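Local structure of spherulin-4 (Aspergillus clavatus, 5C5G) at residues Tyr15-Pro20 with Leu53-Tyr58; Phe38-Asn43 with Val71-Tyr76; Ala109-Phe114 with Leu143-Tyr148. The protein is a spherulin-4 family glycoside hydrolase, probably cleaving N-acetylgalactosamine-containing polysaccharide, whose relative is required for galactosaminogalactan biosynthesis in Aspergillus fumigatus. All blocks are in the same frame, centred on the assembly; numbering follows the deposited sequence.

Contact 1: residues Tyr15-Pro20 with Leu53-Tyr58. With EDO (1,2-ethanediol), chain B.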
# COMPACT_ATOMS: atom_id res chain seq x y z
N TYR A 15 3.95 6.70 5.78
CA TYR A 15 3.36 7.88 6.42
C TYR A 15 4.39 8.48 7.38
O TYR A 15 4.06 8.94 8.47
CB TYR A 15 2.04 7.54 7.13
CG TYR A 15 1.03 6.78 6.29
CD1 TYR A 15 1.13 6.74 4.90
CD2 TYR A 15 0.02 6.07 6.89
CE1 TYR A 15 0.21 6.04 4.15
CE2 TYR A 15 -0.91 5.35 6.14
CZ TYR A 15 -0.78 5.34 4.76
OH TYR A 15 -1.68 4.61 4.00
N VAL A 16 5.64 8.39 6.98
CA VAL A 16 6.77 9.02 7.62
C VAL A 16 6.93 10.39 7.00
O VAL A 16 7.00 10.50 5.79
CB VAL A 16 8.04 8.21 7.28
CG1 VAL A 16 9.27 8.82 7.91
CG2 VAL A 16 7.90 6.74 7.72
N TYR A 17 7.01 11.44 7.81
CA TYR A 17 7.20 12.76 7.24
C TYR A 17 8.61 12.85 6.61
O TYR A 17 9.59 12.47 7.23
CB TYR A 17 7.02 13.84 8.30
CG TYR A 17 7.15 15.21 7.69
CD1 TYR A 17 6.10 15.76 6.99
CD2 TYR A 17 8.35 15.92 7.77
CE1 TYR A 17 6.22 16.99 6.38
CE2 TYR A 17 8.47 17.15 7.17
CZ TYR A 17 7.40 17.68 6.48
OH TYR A 17 7.51 18.90 5.86
N PRO A 18 8.70 13.37 5.36
CA PRO A 18 9.97 13.34 4.61
C PRO A 18 10.98 14.42 5.00
O PRO A 18 11.51 15.13 4.14
CB PRO A 18 9.50 13.51 3.16
CG PRO A 18 8.24 14.28 3.27
CD PRO A 18 7.57 13.78 4.51
N ALA A 19 11.26 14.53 6.29
CA ALA A 19 12.39 15.32 6.73
C ALA A 19 13.66 14.76 6.08
O ALA A 19 13.69 13.59 5.71
CB ALA A 19 12.51 15.26 8.23
N PRO A 20 14.69 15.60 5.91
CA PRO A 20 15.93 15.07 5.34
C PRO A 20 16.38 13.80 6.06
O PRO A 20 16.44 13.76 7.29
CB PRO A 20 16.91 16.23 5.53
CG PRO A 20 16.04 17.43 5.45
CD PRO A 20 14.77 17.05 6.15
N LEU A 53 0.35 21.39 -4.91
CA LEU A 53 1.56 20.64 -4.63
C LEU A 53 1.72 20.46 -3.14
O LEU A 53 1.20 21.25 -2.36
CB LEU A 53 2.78 21.36 -5.18
CG LEU A 53 2.80 21.47 -6.70
CD1 LEU A 53 3.94 22.36 -7.13
CD2 LEU A 53 2.92 20.12 -7.36
N PRO A 54 2.42 19.41 -2.72
CA PRO A 54 2.73 19.22 -1.31
C PRO A 54 3.92 20.09 -0.93
O PRO A 54 4.41 20.88 -1.75
CB PRO A 54 3.07 17.74 -1.25
CG PRO A 54 3.75 17.49 -2.55
CD PRO A 54 3.02 18.36 -3.56
N ASP A 55 4.38 19.98 0.31
CA ASP A 55 5.41 20.90 0.78
C ASP A 55 6.79 20.58 0.19
O ASP A 55 6.95 19.61 -0.55
CB ASP A 55 5.39 21.01 2.31
CG ASP A 55 6.00 19.83 3.04
OD1 ASP A 55 6.82 19.08 2.48
OD2 ASP A 55 5.70 19.71 4.25
N GLY A 56 7.77 21.40 0.52
CA GLY A 56 9.07 21.31 -0.12
C GLY A 56 9.84 20.06 0.23
O GLY A 56 10.71 19.62 -0.53
N ASN A 57 9.56 19.49 1.39
CA ASN A 57 10.16 18.21 1.74
C ASN A 57 9.61 17.10 0.85
O ASN A 57 10.38 16.29 0.33
CB ASN A 57 9.93 17.89 3.22
CG ASN A 57 10.84 18.70 4.14
OD1 ASN A 57 12.06 18.76 3.93
ND2 ASN A 57 10.26 19.32 5.15
N TYR A 58 8.29 17.07 0.66
CA TYR A 58 7.70 16.10 -0.24
C TYR A 58 8.18 16.31 -1.67
O TYR A 58 8.47 15.35 -2.39
CB TYR A 58 6.16 16.16 -0.18
CG TYR A 58 5.59 15.33 0.95
CD1 TYR A 58 5.48 13.96 0.81
CD2 TYR A 58 5.19 15.90 2.14
CE1 TYR A 58 4.98 13.18 1.81
CE2 TYR A 58 4.69 15.10 3.18
CZ TYR A 58 4.59 13.74 2.98
OH TYR A 58 4.11 12.90 3.97
C1 EDO B . -2.05 0.53 5.40
O1 EDO B . -3.15 -0.33 5.04
C2 EDO B . -2.46 1.78 6.16
O2 EDO B . -3.15 2.73 5.33
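At the C-terminal rim of the (beta/alpha) barrel, Y17 and P18, in the loop that follows strand 9-13, close over the first turn of helix 56-66. P18 sits on Y58 as a CH-pi contact: P18 CG lies 3.4 Å from the Y58 ring centroid and 2° off the normal, while CD comes equally close to CE2 and CZ, nearer the phenol end. The two side chains cross at about a right angle. The backbone bends at P18 in an inverse gamma turn, closed by a weak A19 N to Y17 O bond. Y17 carries the polar half of the contact. Its CG is anti to the backbone N (chi1 -177°), and the phenol meets the D55 carboxylate tip to tip: Y17 OH gives its proton to D55 OD2 over 2.6 Å. Y17 OH also accepts from N57 ND2 at 2.9 Å; the bond is nearly straight (167° at the hydrogen) and Y17 OH lies in the amide plane of N57, which stands almost perpendicular to the phenol ring. D55 is the N-cap of helix 56-66: OD1 takes the Y58 N-H at 3.1 Å and, weakly, that of N57, leaving OD2 for Y17. The loop tyrosine thus grips the capping carboxylate itself, and the positive end of the helix dipole would be expected to favour the charged form of D55. N57 CB packs 3.3 Å from P18 O, and N57 OD1 accepts from R60. W23 holds V16 O by its indole N-H. Y15, which binds N-acetyl-D-galactosamine, is hydrogen-bonded through OH (2.7 Å) to O2 of a 1,2-ethanediol, probably from the crystallisation liquor.

Contact 2: residues Phe38-Asn43 with Val71-Tyr76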
# COMPACT_ATOMS: atom_id res chain seq x y z
N PHE A 38 8.27 -2.70 -4.94
CA PHE A 38 7.78 -1.96 -3.79
C PHE A 38 6.57 -1.13 -4.21
O PHE A 38 6.64 -0.37 -5.18
CB PHE A 38 8.85 -1.01 -3.25
CG PHE A 38 10.05 -1.70 -2.66
CD1 PHE A 38 11.07 -2.16 -3.46
CD2 PHE A 38 10.17 -1.86 -1.30
CE1 PHE A 38 12.19 -2.78 -2.92
CE2 PHE A 38 11.28 -2.50 -0.76
CZ PHE A 38 12.29 -2.94 -1.57
N THR A 39 5.49 -1.27 -3.47
CA THR A 39 4.30 -0.43 -3.64
C THR A 39 4.32 0.54 -2.48
O THR A 39 4.22 0.11 -1.33
CB THR A 39 3.03 -1.26 -3.57
OG1 THR A 39 3.05 -2.22 -4.63
CG2 THR A 39 1.80 -0.37 -3.73
N VAL A 40 4.46 1.84 -2.76
CA VAL A 40 4.73 2.81 -1.71
C VAL A 40 3.62 3.84 -1.70
O VAL A 40 3.43 4.57 -2.66
CB VAL A 40 6.09 3.46 -1.95
CG1 VAL A 40 6.38 4.52 -0.89
CG2 VAL A 40 7.20 2.41 -1.99
N VAL A 41 2.88 3.90 -0.60
CA VAL A 41 1.80 4.88 -0.48
C VAL A 41 2.34 6.13 0.18
O VAL A 41 2.89 6.06 1.29
CB VAL A 41 0.65 4.35 0.37
CG1 VAL A 41 -0.47 5.36 0.42
CG2 VAL A 41 0.16 3.00 -0.17
N ILE A 42 2.18 7.26 -0.47
CA ILE A 42 2.55 8.52 0.16
C ILE A 42 1.28 9.30 0.47
O ILE A 42 0.23 9.15 -0.18
CB ILE A 42 3.58 9.30 -0.65
CG1 ILE A 42 3.06 9.51 -2.04
CG2 ILE A 42 4.94 8.53 -0.71
CD1 ILE A 42 2.23 10.75 -2.23
N ASN A 43 1.39 10.14 1.48
CA ASN A 43 0.22 10.67 2.15
C ASN A 43 0.57 11.98 2.84
O ASN A 43 0.81 12.01 4.04
CB ASN A 43 -0.26 9.62 3.16
CG ASN A 43 -1.49 10.01 3.88
OD1 ASN A 43 -2.16 10.98 3.52
ND2 ASN A 43 -1.83 9.26 4.92
N VAL A 71 9.92 0.78 -7.89
CA VAL A 71 8.99 1.46 -6.99
C VAL A 71 7.75 1.87 -7.76
O VAL A 71 7.84 2.40 -8.87
CB VAL A 71 9.64 2.74 -6.43
CG1 VAL A 71 8.62 3.65 -5.72
CG2 VAL A 71 10.78 2.37 -5.48
N ARG A 72 6.60 1.65 -7.14
CA ARG A 72 5.34 2.18 -7.64
C ARG A 72 4.71 3.01 -6.55
O ARG A 72 4.19 2.48 -5.56
CB ARG A 72 4.39 1.05 -8.04
CG ARG A 72 4.87 0.25 -9.25
CD ARG A 72 4.95 1.11 -10.52
NE ARG A 72 5.42 0.33 -11.66
CZ ARG A 72 6.70 0.18 -11.99
NH1 ARG A 72 7.03 -0.56 -13.05
NH2 ARG A 72 7.65 0.76 -11.27
N LEU A 73 4.78 4.33 -6.71
CA LEU A 73 4.19 5.25 -5.77
C LEU A 73 2.70 5.36 -6.01
O LEU A 73 2.24 5.41 -7.15
CB LEU A 73 4.78 6.65 -5.92
CG LEU A 73 6.24 6.78 -5.54
CD1 LEU A 73 6.74 8.16 -5.90
CD2 LEU A 73 6.48 6.55 -4.08
N LEU A 74 1.95 5.43 -4.92
CA LEU A 74 0.51 5.65 -4.96
C LEU A 74 0.17 6.84 -4.08
O LEU A 74 0.73 7.01 -3.00
CB LEU A 74 -0.25 4.44 -4.41
CG LEU A 74 0.05 3.07 -5.03
CD1 LEU A 74 -0.79 2.01 -4.34
CD2 LEU A 74 -0.22 3.03 -6.50
N GLY A 75 -0.80 7.62 -4.52
CA GLY A 75 -1.32 8.70 -3.69
C GLY A 75 -2.45 8.24 -2.78
O GLY A 75 -3.41 7.64 -3.26
N TYR A 76 -2.36 8.55 -1.49
CA TYR A 76 -3.41 8.24 -0.53
C TYR A 76 -4.63 9.13 -0.74
O TYR A 76 -4.50 10.36 -0.78
CB TYR A 76 -2.86 8.45 0.88
CG TYR A 76 -3.85 8.24 2.01
CD1 TYR A 76 -4.83 9.19 2.29
CD2 TYR A 76 -3.75 7.13 2.83
CE1 TYR A 76 -5.72 9.00 3.32
CE2 TYR A 76 -4.64 6.94 3.87
CZ TYR A 76 -5.63 7.87 4.11
OH TYR A 76 -6.53 7.70 5.14
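N43 lays its side-chain amide flat on one face of the Y76 ring, the two planes 8° apart. The groups run side by side in the same direction. N43 has CG anti to the backbone N (chi1 -178°), and Y76 CG is anti as well. N43 OD1 lies over the CD1 side of the ring, 3.4 Å from Y76 CD1, and ND2 over the CD2 side, offset toward the rim of the ring. Beyond the stack, N43 OD1 accepts from G47 N, and Y76 OH bonds to OD2 of D116, with which Y76 shares the N-acetyl-D-galactosamine site. V41 CG1 meets Y76 CB at 3.9 Å. Behind this pair, strands 38-42 and 71-78 run parallel as neighbours in the eight-stranded barrel, joined by helix 56-66 in a beta-alpha-beta unit. Five backbone bonds zip them together, from R72 N to F38 O (2.8 Å) at one end to Y76 N to I42 O (3.0 Å) at the other. Inside the barrel, T39 CG2 presses on L74 CD1 at 3.6 Å, while T39 OG1 turns to E227. On the outer face L73 CD2 lies beside V40, 3.8 Å from both V40 CB and CG1, and F38 and V40 pack on helix 24-32. I42 places CG1 between its backbone N and carbonyl carbon (chi1 56°), which brings I42 CG1 to 3.5 Å from L74 O. R72 bends at chi2; its NH2 reaches back to V71 O, from above the carbonyl plane, and to E69 O, while NE pairs with D146.

Contact 3: residues Ala109-Phe114 with Leu143-Tyr148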
# COMPACT_ATOMS: atom_id res chain seq x y z
N ALA A 109 5.41 12.65 -9.12
CA ALA A 109 4.25 11.96 -9.67
C ALA A 109 4.02 10.67 -8.93
O ALA A 109 4.95 10.09 -8.37
CB ALA A 109 4.47 11.66 -11.15
N VAL A 110 2.79 10.19 -9.03
CA VAL A 110 2.44 8.85 -8.56
C VAL A 110 1.90 8.05 -9.74
O VAL A 110 1.57 8.61 -10.79
CB VAL A 110 1.44 8.90 -7.38
CG1 VAL A 110 2.07 9.63 -6.18
CG2 VAL A 110 0.15 9.56 -7.78
N ARG A 111 1.84 6.74 -9.55
CA ARG A 111 1.43 5.80 -10.59
C ARG A 111 0.10 5.12 -10.27
O ARG A 111 -0.23 4.09 -10.88
CB ARG A 111 2.54 4.76 -10.79
CG ARG A 111 3.83 5.39 -11.32
CD ARG A 111 5.04 4.49 -11.22
NE ARG A 111 5.10 3.56 -12.34
CZ ARG A 111 6.16 3.34 -13.11
NH1 ARG A 111 6.08 2.46 -14.09
NH2 ARG A 111 7.32 3.97 -12.90
N GLY A 112 -0.66 5.72 -9.38
CA GLY A 112 -1.94 5.19 -9.00
C GLY A 112 -2.38 5.78 -7.69
O GLY A 112 -1.77 6.71 -7.16
N ILE A 113 -3.48 5.23 -7.17
CA ILE A 113 -4.15 5.74 -5.99
C ILE A 113 -4.44 4.61 -5.03
O ILE A 113 -4.86 3.51 -5.42
CB ILE A 113 -5.47 6.44 -6.38
CG1 ILE A 113 -5.21 7.64 -7.31
CG2 ILE A 113 -6.26 6.87 -5.16
CD1 ILE A 113 -4.42 8.79 -6.72
N PHE A 114 -4.22 4.92 -3.75
CA PHE A 114 -4.57 4.06 -2.62
C PHE A 114 -5.79 4.67 -1.95
O PHE A 114 -5.70 5.76 -1.37
CB PHE A 114 -3.38 4.04 -1.65
CG PHE A 114 -3.63 3.32 -0.36
CD1 PHE A 114 -3.47 1.96 -0.26
CD2 PHE A 114 -4.00 4.03 0.79
CE1 PHE A 114 -3.66 1.30 0.95
CE2 PHE A 114 -4.18 3.37 2.00
CZ PHE A 114 -4.01 2.02 2.08
N LEU A 143 -1.32 9.73 -13.91
CA LEU A 143 -1.25 8.56 -13.04
C LEU A 143 -0.71 7.33 -13.76
O LEU A 143 -0.78 6.22 -13.24
CB LEU A 143 -2.64 8.27 -12.45
CG LEU A 143 -3.21 9.41 -11.63
CD1 LEU A 143 -4.64 9.10 -11.23
CD2 LEU A 143 -2.38 9.70 -10.40
N GLY A 144 -0.18 7.53 -14.96
CA GLY A 144 0.37 6.45 -15.75
C GLY A 144 1.83 6.18 -15.46
O GLY A 144 2.49 6.91 -14.72
N PRO A 145 2.36 5.11 -16.06
CA PRO A 145 1.63 4.26 -17.00
C PRO A 145 0.67 3.27 -16.34
O PRO A 145 -0.20 2.69 -17.00
CB PRO A 145 2.75 3.48 -17.70
CG PRO A 145 3.84 3.44 -16.71
CD PRO A 145 3.79 4.74 -15.98
N ASP A 146 0.84 3.04 -15.05
CA ASP A 146 0.16 1.93 -14.40
C ASP A 146 -1.30 2.19 -14.04
O ASP A 146 -2.13 1.30 -14.11
CB ASP A 146 0.91 1.53 -13.13
CG ASP A 146 2.38 1.29 -13.39
OD1 ASP A 146 3.12 2.27 -13.55
OD2 ASP A 146 2.79 0.11 -13.44
N HIS A 147 -1.60 3.41 -13.61
CA HIS A 147 -2.94 3.75 -13.14
C HIS A 147 -3.43 2.71 -12.13
O HIS A 147 -4.56 2.23 -12.20
CB HIS A 147 -3.91 3.84 -14.31
CG HIS A 147 -3.56 4.90 -15.31
ND1 HIS A 147 -4.09 6.17 -15.27
CD2 HIS A 147 -2.73 4.88 -16.38
CE1 HIS A 147 -3.61 6.89 -16.27
NE2 HIS A 147 -2.78 6.13 -16.97
N TYR A 148 -2.58 2.39 -11.18
CA TYR A 148 -2.86 1.35 -10.20
C TYR A 148 -3.94 1.80 -9.23
O TYR A 148 -4.03 2.98 -8.88
CB TYR A 148 -1.58 1.10 -9.42
CG TYR A 148 -1.27 -0.28 -8.90
CD1 TYR A 148 -1.01 -1.33 -9.77
CD2 TYR A 148 -1.13 -0.50 -7.54
CE1 TYR A 148 -0.69 -2.59 -9.28
CE2 TYR A 148 -0.80 -1.75 -7.04
CZ TYR A 148 -0.58 -2.78 -7.91
OH TYR A 148 -0.24 -4.02 -7.41
O HOH W 1 2.68 8.98 -13.24
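The guanidinium of R111 has P145 CD over one face and the D146 carboxylate at its edge. P145 CG stands 3.6 Å from R111 NH1, and D146 OD1 lies close to the guanidinium plane, taking R111 NE at 2.7 Å (156°) and NH1 in a weaker bond. This salt bridge is lopsided: OD1 serves both nitrogens, NE from above the carboxylate plane, and the two flat groups are 50° apart. A bend at chi3 (82°) places NE for the bond. The H147 imidazole covers the turn's own backbone, with L143 C over its ring centre, while its ND1 holds V137 O. The turn contains a cis peptide before P145 and is closed by H147 N to L143 O. A water sits between V110 O and G144 O, 2.6 Å from G144 O. Main-chain bonds then begin the parallel pairing of strands 112-116 and 148-152: Y148 N bonds to R111 O and I113 N to Y148 O, both at 2.9 Å. G112 between them is tight, G112 CA lying 3.0 Å from Y148 O, and its buried N has no hydrogen-bond partner. V110 CG2 and L143 CD2 lie side by side at 3.6 Å. L143 continues onto I93 and A97 of helix 86-103, where Y96 meets V110 and I113. On the other side of the sheet Y148 packs against L74 in the barrel, its hydroxyl bonded to E227, and strand 71-78 flanks strand 112-116 at the edge away from strand 148-152.

Contact 2 is the buried one, almost entirely between barrel strands, with N43 just past the end of one, whereas contacts 1 and 3 are partly exposed and lie at the two ends of the barrel: contact 1 where a loop meets a helix start at the C-terminal rim, contact 3 where strands begin. Contacts 2 and 3 share a sheet, since strand 71-78 also bonds to 112-116, through G75 O to F114 N at 2.9 Å. Y15 of contact 1 reaches both others, packing on N43, Y76 and F114 around the sugar site. Chemistry follows place: helix capping and CH-pi packing in contact 1, backbone bonds, aliphatic layers and an amide-ring stack in contact 2, a salt bridge and, separately, a water-bridged turn in contact 3.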